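PDB 3CWV: DNA gyrase, B subunit, truncated from Myxococcus xanthus, which probably serves as the ATP-binding subunit of a type II topoisomerase that breaks, passes and rejoins double-stranded DNA. Local coordinates for residues R71-E76 against V114-D119; D53-V58 against M145-E150; Y36-V41 against D94-D99; D40-E45 against I64-T69. All blocks are in the same frame, centred on the assembly; numbering follows the deposited sequence.

Contact 1: R71-E76 against V114-D119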
loop_
_atom_site.group_PDB
_atom_site.type_symbol
_atom_site.label_atom_id
_atom_site.label_comp_id
_atom_site.label_asym_id
_atom_site.label_seq_id
_atom_site.Cartn_x
_atom_site.Cartn_y
_atom_site.Cartn_z
ATOM N N ARG A 71 17.745 5.804 4.344
ATOM C CA ARG A 71 19.087 6.359 4.127
ATOM C C ARG A 71 18.983 7.857 3.890
ATOM O O ARG A 71 19.989 8.527 3.727
ATOM C CB ARG A 71 19.775 5.703 2.922
ATOM C CG ARG A 71 20.464 4.364 3.208
ATOM C CD ARG A 71 20.217 3.404 2.042
ATOM N NE ARG A 71 18.892 2.808 2.197
ATOM C CZ ARG A 71 18.027 2.568 1.216
ATOM N NH1 ARG A 71 18.317 2.880 -0.039
ATOM N NH2 ARG A 71 16.849 2.029 1.507
ATOM N N THR A 72 17.766 8.400 3.863
ATOM C CA THR A 72 17.617 9.822 3.508
ATOM C C THR A 72 16.883 10.737 4.508
ATOM O O THR A 72 17.021 11.966 4.447
ATOM C CB THR A 72 16.943 9.992 2.134
ATOM O OG1 THR A 72 15.661 9.329 2.151
ATOM C CG2 THR A 72 17.828 9.419 1.037
ATOM N N VAL A 73 16.088 10.163 5.412
ATOM C CA VAL A 73 15.258 10.991 6.299
ATOM C C VAL A 73 16.098 11.999 7.094
ATOM O O VAL A 73 17.230 11.699 7.520
ATOM C CB VAL A 73 14.374 10.117 7.262
ATOM C CG1 VAL A 73 15.249 9.367 8.312
ATOM C CG2 VAL A 73 13.280 10.990 7.922
ATOM N N THR A 74 15.569 13.200 7.283
ATOM C CA THR A 74 16.208 14.160 8.192
ATOM C C THR A 74 15.246 14.727 9.226
ATOM O O THR A 74 14.035 14.792 9.008
ATOM C CB THR A 74 16.782 15.366 7.431
ATOM O OG1 THR A 74 15.697 16.146 6.936
ATOM C CG2 THR A 74 17.627 14.911 6.250
ATOM N N ALA A 75 15.793 15.224 10.329
ATOM C CA ALA A 75 14.964 15.880 11.322
ATOM C C ALA A 75 14.306 17.149 10.780
ATOM O O ALA A 75 13.167 17.456 11.143
ATOM C CB ALA A 75 15.779 16.194 12.594
ATOM N N GLU A 76 15.015 17.909 9.939
ATOM C CA GLU A 76 14.426 19.128 9.377
ATOM C C GLU A 76 13.207 18.819 8.508
ATOM O O GLU A 76 12.208 19.539 8.544
ATOM C CB GLU A 76 15.431 19.884 8.511
ATOM C CG GLU A 76 14.986 21.318 8.363
ATOM C CD GLU A 76 15.406 21.954 7.064
ATOM O OE1 GLU A 76 16.490 21.583 6.537
ATOM O OE2 GLU A 76 14.653 22.847 6.594
ATOM N N VAL A 114 7.986 12.024 17.859
ATOM C CA VAL A 114 8.665 11.590 16.667
ATOM C C VAL A 114 10.181 11.511 16.980
ATOM O O VAL A 114 10.736 12.454 17.502
ATOM C CB VAL A 114 8.421 12.606 15.524
ATOM C CG1 VAL A 114 9.259 12.290 14.289
ATOM C CG2 VAL A 114 6.919 12.609 15.130
ATOM N N ASP A 115 10.811 10.408 16.619
ATOM C CA ASP A 115 12.268 10.249 16.807
ATOM C C ASP A 115 12.920 10.059 15.459
ATOM O O ASP A 115 12.404 9.338 14.609
ATOM C CB ASP A 115 12.565 9.048 17.686
ATOM C CG ASP A 115 12.140 9.249 19.131
ATOM O OD1 ASP A 115 12.934 9.839 19.891
ATOM O OD2 ASP A 115 11.036 8.774 19.531
ATOM N N ILE A 116 14.053 10.722 15.242
ATOM C CA ILE A 116 14.750 10.604 13.972
ATOM C C ILE A 116 16.195 10.249 14.340
ATOM O O ILE A 116 16.798 10.925 15.173
ATOM C CB ILE A 116 14.739 11.927 13.133
ATOM C CG1 ILE A 116 13.327 12.530 12.974
ATOM C CG2 ILE A 116 15.365 11.707 11.751
ATOM C CD1 ILE A 116 13.066 13.700 13.935
ATOM N N TRP A 117 16.713 9.175 13.750
ATOM C CA TRP A 117 18.096 8.745 13.997
ATOM C C TRP A 117 18.840 9.019 12.700
ATOM O O TRP A 117 18.350 8.689 11.624
ATOM C CB TRP A 117 18.173 7.235 14.296
ATOM C CG TRP A 117 17.647 6.770 15.645
ATOM C CD1 TRP A 117 18.367 6.522 16.769
ATOM C CD2 TRP A 117 16.274 6.459 15.968
ATOM N NE1 TRP A 117 17.529 6.086 17.783
ATOM C CE2 TRP A 117 16.242 6.037 17.311
ATOM C CE3 TRP A 117 15.079 6.516 15.246
ATOM C CZ2 TRP A 117 15.061 5.666 17.953
ATOM C CZ3 TRP A 117 13.896 6.147 15.880
ATOM C CH2 TRP A 117 13.895 5.715 17.215
ATOM N N ALA A 118 20.029 9.622 12.801
ATOM C CA ALA A 118 20.886 9.884 11.632
ATOM C C ALA A 118 22.281 10.265 12.138
ATOM O O ALA A 118 22.396 10.924 13.159
ATOM C CB ALA A 118 20.327 11.006 10.787
ATOM N N ASP A 119 23.330 9.827 11.445
ATOM C CA ASP A 119 24.711 10.257 11.777
ATOM C C ASP A 119 25.142 9.941 13.195
ATOM O O ASP A 119 25.797 10.752 13.847
ATOM C CB ASP A 119 24.862 11.765 11.562
ATOM C CG ASP A 119 24.497 12.185 10.155
ATOM O OD1 ASP A 119 25.040 11.570 9.208
ATOM O OD2 ASP A 119 23.665 13.122 10.003
#
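Ile116 meets Val73, Thr74 and Ala75, packing its branched side chain against the start of a helix and the loop leading into it. From CB the chain splits. CG2 stands anti to the backbone N of Ile116, and this puts the methyl against the backbone where the loop becomes helix: it lies 3.8 Å from Ala75 N and 3.9 Å from Thr74 C. On the Val73 side the same CG2 comes to 4.2 Å from Val73 CG1, the two side chains crossing at a slant. The other branch starts with CG1, anti to the carbonyl carbon (chi1 -51°), and passes 4.1 Å from Ala75 CA. At the tip, CD1 reaches 3.9 Å from Ala75 CB and is equally close to the CA of that residue. No hydrogen bond crosses; the contact is apolar packing on one strand residue. The helix start is set locally: Thr74 is the N-cap, its OG1 hydrogen-bonded to Asn77 N. Val73 O, in turn, accepts a hydrogen bond from Arg151 NH1 on the neighbouring strand. In the large mixed sheet, strand 109-118 runs between strands 121-128 and 151-159, while helix 75-82 rests on its face, with Leu78 touching Val73, Val114 and Ile116, and Trp123 of strand 121-128 touching Ala75.

Contact 2: D53-V58 against M145-E150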
loop_
_atom_site.group_PDB
_atom_site.type_symbol
_atom_site.label_atom_id
_atom_site.label_comp_id
_atom_site.label_asym_id
_atom_site.label_seq_id
_atom_site.Cartn_x
_atom_site.Cartn_y
_atom_site.Cartn_z
ATOM N N ASP A 53 12.741 -1.487 5.815
ATOM C CA ASP A 53 12.084 -2.068 7.013
ATOM C C ASP A 53 11.006 -1.126 7.536
ATOM O O ASP A 53 11.230 0.086 7.620
ATOM C CB ASP A 53 13.063 -2.343 8.165
ATOM C CG ASP A 53 14.301 -3.086 7.722
ATOM O OD1 ASP A 53 14.345 -4.313 7.902
ATOM O OD2 ASP A 53 15.214 -2.432 7.175
ATOM N N VAL A 54 9.856 -1.700 7.901
ATOM C CA VAL A 54 8.735 -0.963 8.492
ATOM C C VAL A 54 8.210 -1.802 9.652
ATOM O O VAL A 54 7.940 -3.002 9.472
ATOM C CB VAL A 54 7.561 -0.794 7.462
ATOM C CG1 VAL A 54 6.352 -0.078 8.119
ATOM C CG2 VAL A 54 8.017 -0.051 6.237
ATOM N N VAL A 55 8.081 -1.195 10.827
ATOM C CA VAL A 55 7.510 -1.856 12.008
ATOM C C VAL A 55 6.306 -1.070 12.534
ATOM O O VAL A 55 6.426 0.103 12.872
ATOM C CB VAL A 55 8.519 -1.943 13.139
ATOM C CG1 VAL A 55 7.947 -2.789 14.317
ATOM C CG2 VAL A 55 9.819 -2.573 12.617
ATOM N N LEU A 56 5.159 -1.736 12.623
ATOM C CA LEU A 56 3.951 -1.148 13.178
ATOM C C LEU A 56 3.692 -1.791 14.544
ATOM O O LEU A 56 3.696 -3.027 14.703
ATOM C CB LEU A 56 2.758 -1.362 12.236
ATOM C CG LEU A 56 1.427 -0.837 12.772
ATOM C CD1 LEU A 56 1.499 0.706 12.826
ATOM C CD2 LEU A 56 0.230 -1.271 11.928
ATOM N N GLU A 57 3.450 -0.953 15.532
ATOM C CA GLU A 57 3.308 -1.437 16.898
ATOM C C GLU A 57 2.036 -0.859 17.499
ATOM O O GLU A 57 1.796 0.354 17.452
ATOM C CB GLU A 57 4.536 -1.000 17.680
ATOM C CG GLU A 57 4.737 -1.587 19.018
ATOM C CD GLU A 57 6.106 -1.196 19.556
ATOM O OE1 GLU A 57 6.182 -0.250 20.374
ATOM O OE2 GLU A 57 7.107 -1.813 19.124
ATOM N N VAL A 58 1.198 -1.739 18.040
ATOM C CA VAL A 58 -0.012 -1.315 18.753
ATOM C C VAL A 58 0.188 -1.634 20.241
ATOM O O VAL A 58 0.614 -2.728 20.600
ATOM C CB VAL A 58 -1.286 -2.012 18.204
ATOM C CG1 VAL A 58 -2.547 -1.396 18.802
ATOM C CG2 VAL A 58 -1.329 -1.895 16.715
ATOM N N MET A 145 17.897 1.965 17.963
ATOM C CA MET A 145 16.969 1.964 16.838
ATOM C C MET A 145 16.207 0.650 16.882
ATOM O O MET A 145 16.825 -0.380 17.110
ATOM C CB MET A 145 17.743 2.030 15.517
ATOM C CG MET A 145 18.598 3.265 15.348
ATOM S SD MET A 145 19.502 3.334 13.800
ATOM C CE MET A 145 18.179 3.563 12.610
ATOM N N PRO A 146 14.863 0.678 16.678
ATOM C CA PRO A 146 14.068 -0.547 16.591
ATOM C C PRO A 146 14.614 -1.568 15.586
ATOM O O PRO A 146 14.574 -2.770 15.849
ATOM C CB PRO A 146 12.696 -0.033 16.132
ATOM C CG PRO A 146 12.625 1.324 16.706
ATOM C CD PRO A 146 14.011 1.879 16.587
ATOM N N VAL A 147 15.093 -1.087 14.441
ATOM C CA VAL A 147 15.793 -1.908 13.451
ATOM C C VAL A 147 17.016 -1.081 13.092
ATOM O O VAL A 147 16.891 0.078 12.701
ATOM C CB VAL A 147 14.965 -2.161 12.166
ATOM C CG1 VAL A 147 15.779 -2.995 11.142
ATOM C CG2 VAL A 147 13.658 -2.833 12.494
ATOM N N SER A 148 18.198 -1.657 13.250
ATOM C CA SER A 148 19.429 -0.899 13.051
ATOM C C SER A 148 19.633 -0.572 11.584
ATOM O O SER A 148 19.417 -1.418 10.714
ATOM C CB SER A 148 20.625 -1.680 13.605
ATOM O OG SER A 148 21.650 -0.777 13.952
ATOM N N ALA A 149 19.995 0.674 11.296
ATOM C CA ALA A 149 20.184 1.109 9.918
ATOM C C ALA A 149 20.936 2.425 9.909
ATOM O O ALA A 149 21.113 3.024 10.960
ATOM C CB ALA A 149 18.815 1.267 9.208
ATOM N N GLU A 150 21.300 2.917 8.725
ATOM C CA GLU A 150 21.974 4.222 8.611
ATOM C C GLU A 150 21.123 5.330 9.246
ATOM O O GLU A 150 21.629 6.174 10.017
ATOM C CB GLU A 150 22.235 4.585 7.144
ATOM C CG GLU A 150 23.224 3.715 6.415
ATOM C CD GLU A 150 23.562 4.266 5.021
ATOM O OE1 GLU A 150 23.253 5.447 4.745
ATOM O OE2 GLU A 150 24.144 3.517 4.206
#
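The carboxylate of Asp53 presents a face to Val147, whose CG1 sits over it almost directly above the central carbon. The distances say as much: Val147 CG1 is 3.7 Å from Asp53 CG, 3.8 Å from Asp53 OD1 and 4.0 Å from Asp53 OD2, so the methyl leans on the flat group as a whole and not on one oxygen. The carboxylate oxygen OD2 has its polar partner in the next strand, a hydrogen bond with Thr69 OG1, which should help to fix the rotation of the group beneath the methyl. Two torsions create the arrangement. Asp53 CG lies beside its own backbone N (chi1 -49°), and Val147 carries CG1 anti to its backbone N, turning the second methyl, CG2, toward the strand further along. There Val147 CG2 meets Val55 CG2 at 3.8 Å. One valine thus spans two residues of the strand that face the same way, polar at one end and apolar at the other. Within the loop, Ala149 N makes a weak hydrogen bond to Met145 SD (3.7 Å). Pro146 and Val147 also touch Phe67 of the adjoining strand 64-70. Val54 and Leu56 point to the opposite side of the sheet, where Leu56 meets helix 171-184. The loop between strands 131-139 and 151-159 therefore lies across the face turned away from that helix, in the two-layer alpha/beta domain of the GHKL ATPases to which GyrB belongs.

Contact 3: Y36-V41 against D94-D99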
loop_
_atom_site.group_PDB
_atom_site.type_symbol
_atom_site.label_atom_id
_atom_site.label_comp_id
_atom_site.label_asym_id
_atom_site.label_seq_id
_atom_site.Cartn_x
_atom_site.Cartn_y
_atom_site.Cartn_z
ATOM N N TYR A 36 -3.479 3.925 8.572
ATOM C CA TYR A 36 -3.260 3.679 7.133
ATOM C C TYR A 36 -2.455 4.829 6.509
ATOM O O TYR A 36 -1.631 4.591 5.614
ATOM C CB TYR A 36 -4.592 3.522 6.386
ATOM C CG TYR A 36 -5.455 2.347 6.860
ATOM C CD1 TYR A 36 -4.891 1.211 7.454
ATOM C CD2 TYR A 36 -6.839 2.375 6.678
ATOM C CE1 TYR A 36 -5.708 0.128 7.867
ATOM C CE2 TYR A 36 -7.655 1.315 7.104
ATOM C CZ TYR A 36 -7.081 0.210 7.683
ATOM O OH TYR A 36 -7.884 -0.817 8.096
ATOM N N PHE A 37 -2.693 6.064 6.963
ATOM C CA PHE A 37 -1.910 7.212 6.453
ATOM C C PHE A 37 -0.411 7.027 6.749
ATOM O O PHE A 37 0.458 7.337 5.905
ATOM C CB PHE A 37 -2.382 8.567 7.031
ATOM C CG PHE A 37 -3.827 8.954 6.684
ATOM C CD1 PHE A 37 -4.438 8.503 5.526
ATOM C CD2 PHE A 37 -4.528 9.824 7.522
ATOM C CE1 PHE A 37 -5.774 8.910 5.197
ATOM C CE2 PHE A 37 -5.834 10.224 7.216
ATOM C CZ PHE A 37 -6.457 9.767 6.051
ATOM N N LEU A 38 -0.087 6.585 7.965
ATOM C CA LEU A 38 1.326 6.250 8.298
ATOM C C LEU A 38 1.916 5.142 7.419
ATOM O O LEU A 38 3.018 5.282 6.868
ATOM C CB LEU A 38 1.495 5.899 9.783
ATOM C CG LEU A 38 1.841 7.021 10.750
ATOM C CD1 LEU A 38 1.820 6.456 12.165
ATOM C CD2 LEU A 38 3.255 7.635 10.441
ATOM N N LEU A 39 1.231 4.012 7.323
ATOM C CA LEU A 39 1.638 2.940 6.404
ATOM C C LEU A 39 1.836 3.411 4.952
ATOM O O LEU A 39 2.777 2.964 4.270
ATOM C CB LEU A 39 0.613 1.776 6.438
ATOM C CG LEU A 39 0.636 1.034 7.789
ATOM C CD1 LEU A 39 -0.560 0.061 7.893
ATOM C CD2 LEU A 39 1.936 0.295 7.950
ATOM N N ASP A 40 0.973 4.322 4.484
ATOM C CA ASP A 40 1.117 4.877 3.124
ATOM C C ASP A 40 2.433 5.689 2.965
ATOM O O ASP A 40 3.049 5.702 1.881
ATOM C CB ASP A 40 -0.062 5.767 2.752
ATOM C CG ASP A 40 -1.376 4.982 2.466
ATOM O OD1 ASP A 40 -1.367 3.739 2.338
ATOM O OD2 ASP A 40 -2.430 5.656 2.378
ATOM N N VAL A 41 2.823 6.411 4.017
ATOM C CA VAL A 41 4.127 7.096 4.041
ATOM C C VAL A 41 5.283 6.106 3.809
ATOM O O VAL A 41 6.173 6.341 2.969
ATOM C CB VAL A 41 4.389 7.841 5.385
ATOM C CG1 VAL A 41 5.803 8.445 5.371
ATOM C CG2 VAL A 41 3.396 8.951 5.598
ATOM N N ASP A 94 9.992 16.872 -2.064
ATOM C CA ASP A 94 10.403 15.497 -1.767
ATOM C C ASP A 94 10.715 15.357 -0.294
ATOM O O ASP A 94 11.060 16.334 0.366
ATOM C CB ASP A 94 11.676 15.094 -2.546
ATOM C CG ASP A 94 11.521 15.249 -4.059
ATOM O OD1 ASP A 94 11.304 14.209 -4.713
ATOM O OD2 ASP A 94 11.606 16.406 -4.570
ATOM N N GLY A 95 10.625 14.136 0.226
ATOM C CA GLY A 95 10.926 13.939 1.636
ATOM C C GLY A 95 10.042 12.893 2.248
ATOM O O GLY A 95 8.976 12.547 1.689
ATOM N N TRP A 96 10.505 12.357 3.370
ATOM C CA TRP A 96 9.713 11.419 4.169
ATOM C C TRP A 96 8.356 12.045 4.540
ATOM O O TRP A 96 8.294 13.042 5.249
ATOM C CB TRP A 96 10.485 10.989 5.430
ATOM C CG TRP A 96 9.951 9.720 6.005
ATOM C CD1 TRP A 96 10.342 8.436 5.697
ATOM C CD2 TRP A 96 8.908 9.601 6.982
ATOM N NE1 TRP A 96 9.605 7.521 6.449
ATOM C CE2 TRP A 96 8.716 8.208 7.232
ATOM C CE3 TRP A 96 8.143 10.530 7.693
ATOM C CZ2 TRP A 96 7.770 7.730 8.143
ATOM C CZ3 TRP A 96 7.202 10.053 8.604
ATOM C CH2 TRP A 96 7.027 8.656 8.816
ATOM N N GLY A 97 7.269 11.477 4.046
ATOM C CA GLY A 97 5.907 12.010 4.362
ATOM C C GLY A 97 5.537 13.255 3.569
ATOM O O GLY A 97 4.468 13.821 3.770
ATOM N N TRP A 98 6.385 13.668 2.619
ATOM C CA TRP A 98 6.058 14.814 1.771
ATOM C C TRP A 98 4.929 14.426 0.810
ATOM O O TRP A 98 4.958 13.356 0.204
ATOM C CB TRP A 98 7.278 15.276 0.958
ATOM C CG TRP A 98 7.146 16.666 0.427
ATOM C CD1 TRP A 98 6.557 17.040 -0.744
ATOM C CD2 TRP A 98 7.638 17.867 1.032
ATOM N NE1 TRP A 98 6.643 18.409 -0.896
ATOM C CE2 TRP A 98 7.286 18.938 0.185
ATOM C CE3 TRP A 98 8.351 18.138 2.208
ATOM C CZ2 TRP A 98 7.637 20.271 0.461
ATOM C CZ3 TRP A 98 8.673 19.487 2.501
ATOM C CH2 TRP A 98 8.326 20.521 1.620
ATOM N N ASP A 99 3.961 15.306 0.653
ATOM C CA ASP A 99 2.728 15.003 -0.075
ATOM C C ASP A 99 2.009 13.726 0.424
ATOM O O ASP A 99 1.551 12.898 -0.372
ATOM C CB ASP A 99 2.981 14.900 -1.580
ATOM C CG ASP A 99 1.684 15.088 -2.418
ATOM O OD1 ASP A 99 0.760 15.770 -1.951
ATOM O OD2 ASP A 99 1.618 14.544 -3.538
HETATM O O HOH W 1 7.238 9.268 2.218
#
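Extended first torsions on both residues bring Val41 and Trp96 together: Val41 CG1 points anti to its backbone N (chi1 176°), and Trp96 throws its ring out in the same sense (chi1 -160°). In this GHKL-type ATPase domain, the contact joins the long helix 28-47 to the glycine-containing loop before helix 102-107. The methyl comes down on the indole as a CH-pi contact, 3.4 Å from Val41 CG1 to the centroid of the six-membered ring of Trp96 and only 11° off the ring normal. Leu38 adds a second, looser touch from one helical turn earlier, with its CD2 4.2 Å from Trp96 CH2. The ring is also in touch with Val153 and Val155 of strand 151-159, which places it between helix and sheet. Just past the tryptophan, Gly97 adopts a positive phi in a type II turn running from Gly95 to Trp98, closed by the bond from Trp98 N to Gly95 O. The glycine passes close to the helix, its N 3.6 Å from Val41 CG1. That N-H is met by a bridging water, which accepts from Gly97 N at 2.9 Å and donates to Val41 O at 3.2 Å.

Contact 4: D40-E45 against I64-T69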
loop_
_atom_site.group_PDB
_atom_site.type_symbol
_atom_site.label_atom_id
_atom_site.label_comp_id
_atom_site.label_asym_id
_atom_site.label_seq_id
_atom_site.Cartn_x
_atom_site.Cartn_y
_atom_site.Cartn_z
ATOM N N ASP A 40 0.973 4.322 4.484
ATOM C CA ASP A 40 1.117 4.877 3.124
ATOM C C ASP A 40 2.433 5.689 2.965
ATOM O O ASP A 40 3.049 5.702 1.881
ATOM C CB ASP A 40 -0.062 5.767 2.752
ATOM C CG ASP A 40 -1.376 4.982 2.466
ATOM O OD1 ASP A 40 -1.367 3.739 2.338
ATOM O OD2 ASP A 40 -2.430 5.656 2.378
ATOM N N VAL A 41 2.823 6.411 4.017
ATOM C CA VAL A 41 4.127 7.096 4.041
ATOM C C VAL A 41 5.283 6.106 3.809
ATOM O O VAL A 41 6.173 6.341 2.969
ATOM C CB VAL A 41 4.389 7.841 5.385
ATOM C CG1 VAL A 41 5.803 8.445 5.371
ATOM C CG2 VAL A 41 3.396 8.951 5.598
ATOM N N ALA A 42 5.261 5.000 4.554
ATOM C CA ALA A 42 6.281 3.951 4.455
ATOM C C ALA A 42 6.251 3.301 3.068
ATOM O O ALA A 42 7.296 3.057 2.474
ATOM C CB ALA A 42 6.059 2.877 5.570
ATOM N N TYR A 43 5.054 3.067 2.533
ATOM C CA TYR A 43 4.917 2.542 1.174
ATOM C C TYR A 43 5.600 3.439 0.138
ATOM O O TYR A 43 6.257 2.939 -0.763
ATOM C CB TYR A 43 3.455 2.389 0.736
ATOM C CG TYR A 43 3.393 2.030 -0.717
ATOM C CD1 TYR A 43 3.706 0.736 -1.143
ATOM C CD2 TYR A 43 3.108 2.994 -1.675
ATOM C CE1 TYR A 43 3.683 0.412 -2.495
ATOM C CE2 TYR A 43 3.091 2.693 -3.013
ATOM C CZ TYR A 43 3.376 1.399 -3.416
ATOM O OH TYR A 43 3.353 1.107 -4.743
ATOM N N GLU A 44 5.397 4.748 0.230
ATOM C CA GLU A 44 5.954 5.639 -0.780
ATOM C C GLU A 44 7.479 5.637 -0.725
ATOM O O GLU A 44 8.161 5.662 -1.778
ATOM C CB GLU A 44 5.374 7.052 -0.657
ATOM C CG GLU A 44 6.046 8.087 -1.577
ATOM C CD GLU A 44 5.754 7.887 -3.070
ATOM O OE1 GLU A 44 4.874 7.089 -3.444
ATOM O OE2 GLU A 44 6.417 8.556 -3.883
ATOM N N GLU A 45 8.035 5.586 0.482
ATOM C CA GLU A 45 9.492 5.434 0.616
ATOM C C GLU A 45 9.963 4.104 0.035
ATOM O O GLU A 45 10.963 4.063 -0.707
ATOM C CB GLU A 45 9.939 5.530 2.069
ATOM C CG GLU A 45 9.579 6.871 2.704
ATOM C CD GLU A 45 10.327 8.041 2.057
ATOM O OE1 GLU A 45 11.574 8.103 2.148
ATOM O OE2 GLU A 45 9.650 8.886 1.451
ATOM N N ILE A 64 -0.201 4.078 18.843
ATOM C CA ILE A 64 0.225 3.414 17.626
ATOM C C ILE A 64 1.650 3.903 17.384
ATOM O O ILE A 64 1.920 5.093 17.540
ATOM C CB ILE A 64 -0.628 3.903 16.421
ATOM C CG1 ILE A 64 -2.045 3.342 16.490
ATOM C CG2 ILE A 64 0.015 3.499 15.057
ATOM C CD1 ILE A 64 -2.175 1.867 16.071
ATOM N N ALA A 65 2.566 3.021 17.027
ATOM C CA ALA A 65 3.862 3.562 16.574
ATOM C C ALA A 65 4.254 2.922 15.260
ATOM O O ALA A 65 4.033 1.717 15.055
ATOM C CB ALA A 65 4.955 3.345 17.628
ATOM N N LEU A 66 4.844 3.715 14.364
ATOM C CA LEU A 66 5.391 3.160 13.124
ATOM C C LEU A 66 6.854 3.581 13.057
ATOM O O LEU A 66 7.151 4.763 13.262
ATOM C CB LEU A 66 4.622 3.707 11.908
ATOM C CG LEU A 66 5.176 3.174 10.565
ATOM C CD1 LEU A 66 4.335 2.085 10.044
ATOM C CD2 LEU A 66 5.319 4.276 9.563
ATOM N N PHE A 67 7.748 2.612 12.844
ATOM C CA PHE A 67 9.162 2.894 12.594
ATOM C C PHE A 67 9.544 2.468 11.185
ATOM O O PHE A 67 9.096 1.421 10.708
ATOM C CB PHE A 67 10.064 2.195 13.626
ATOM C CG PHE A 67 11.539 2.295 13.295
ATOM C CD1 PHE A 67 12.267 3.408 13.671
ATOM C CD2 PHE A 67 12.173 1.287 12.571
ATOM C CE1 PHE A 67 13.620 3.529 13.341
ATOM C CE2 PHE A 67 13.525 1.393 12.240
ATOM C CZ PHE A 67 14.250 2.512 12.631
ATOM N N CYS A 68 10.381 3.281 10.527
ATOM C CA CYS A 68 10.869 2.993 9.182
ATOM C C CYS A 68 12.372 3.233 9.144
ATOM O O CYS A 68 12.817 4.227 9.686
ATOM C CB CYS A 68 10.258 3.976 8.199
ATOM S SG CYS A 68 8.541 3.721 7.895
ATOM N N THR A 69 13.129 2.338 8.512
ATOM C CA THR A 69 14.551 2.581 8.266
ATOM C C THR A 69 14.648 3.430 7.029
ATOM O O THR A 69 13.695 3.531 6.254
ATOM C CB THR A 69 15.350 1.255 8.054
ATOM O OG1 THR A 69 14.731 0.482 7.017
ATOM C CG2 THR A 69 15.385 0.435 9.357
#
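Within 64-69, Leu66 is the first residue to touch 40-45: its CD2 approaches Ala42 CB at 4.3 Å, a loose apolar contact. Leu66 points end-on at the helix and its methyls part, CD2 toward Ala42 and CD1 toward Leu39; Leu38 also touches it. The chain then alternates, as beta strands do, and the next residue on the helix side is Cys68. Here the fit is closer. This is the helix-on-sheet layering of the GHKL ATPase fold, in which helix 28-47 covers strands near the middle of the mixed sheet, and the small alanine lets the two backbones come within 6.7 Å, measured from Ala42 CA to Cys68 CA. The thiol of Cys68 is swung beside its own backbone N, anti to the carbonyl carbon (chi1 -71°), which aims SG at the helix: it lies 3.5 Å from Ala42 CB and 4.1 Å from Ala42 CA. The backbone of both strand residues is engaged elsewhere in the sheet, Leu66 pairing with Val155 and Cys68 with Val153 on strand 151-159. On the other flank, Ala42 also touches Val54 of strand 53-58, so its methyl sits over the seam between two neighbouring strands.

In the fold
From the N terminus, helix 28-47 is the first element to take part, and it opens two contacts from one stretch, sharing Asp40 and Val41. Contact 4 closes the shorter loop, returning at strand 64-70 after strand 53-58; contact 3 closes a longer one at the loop before helix 102-107. Strand 53-58 opens contact 2, which crosses both, and ends only in the loop ahead of strand 151-159. Contact 1 starts after contact 4 has closed, crosses contact 3 and nests wholly inside contact 2. Contacts 1, 2 and 4 reach the same mixed sheet. Strands 53-58 and 64-70 pair directly between contacts 2 and 4, while Val73 packs on Trp96, joining contacts 1 and 3.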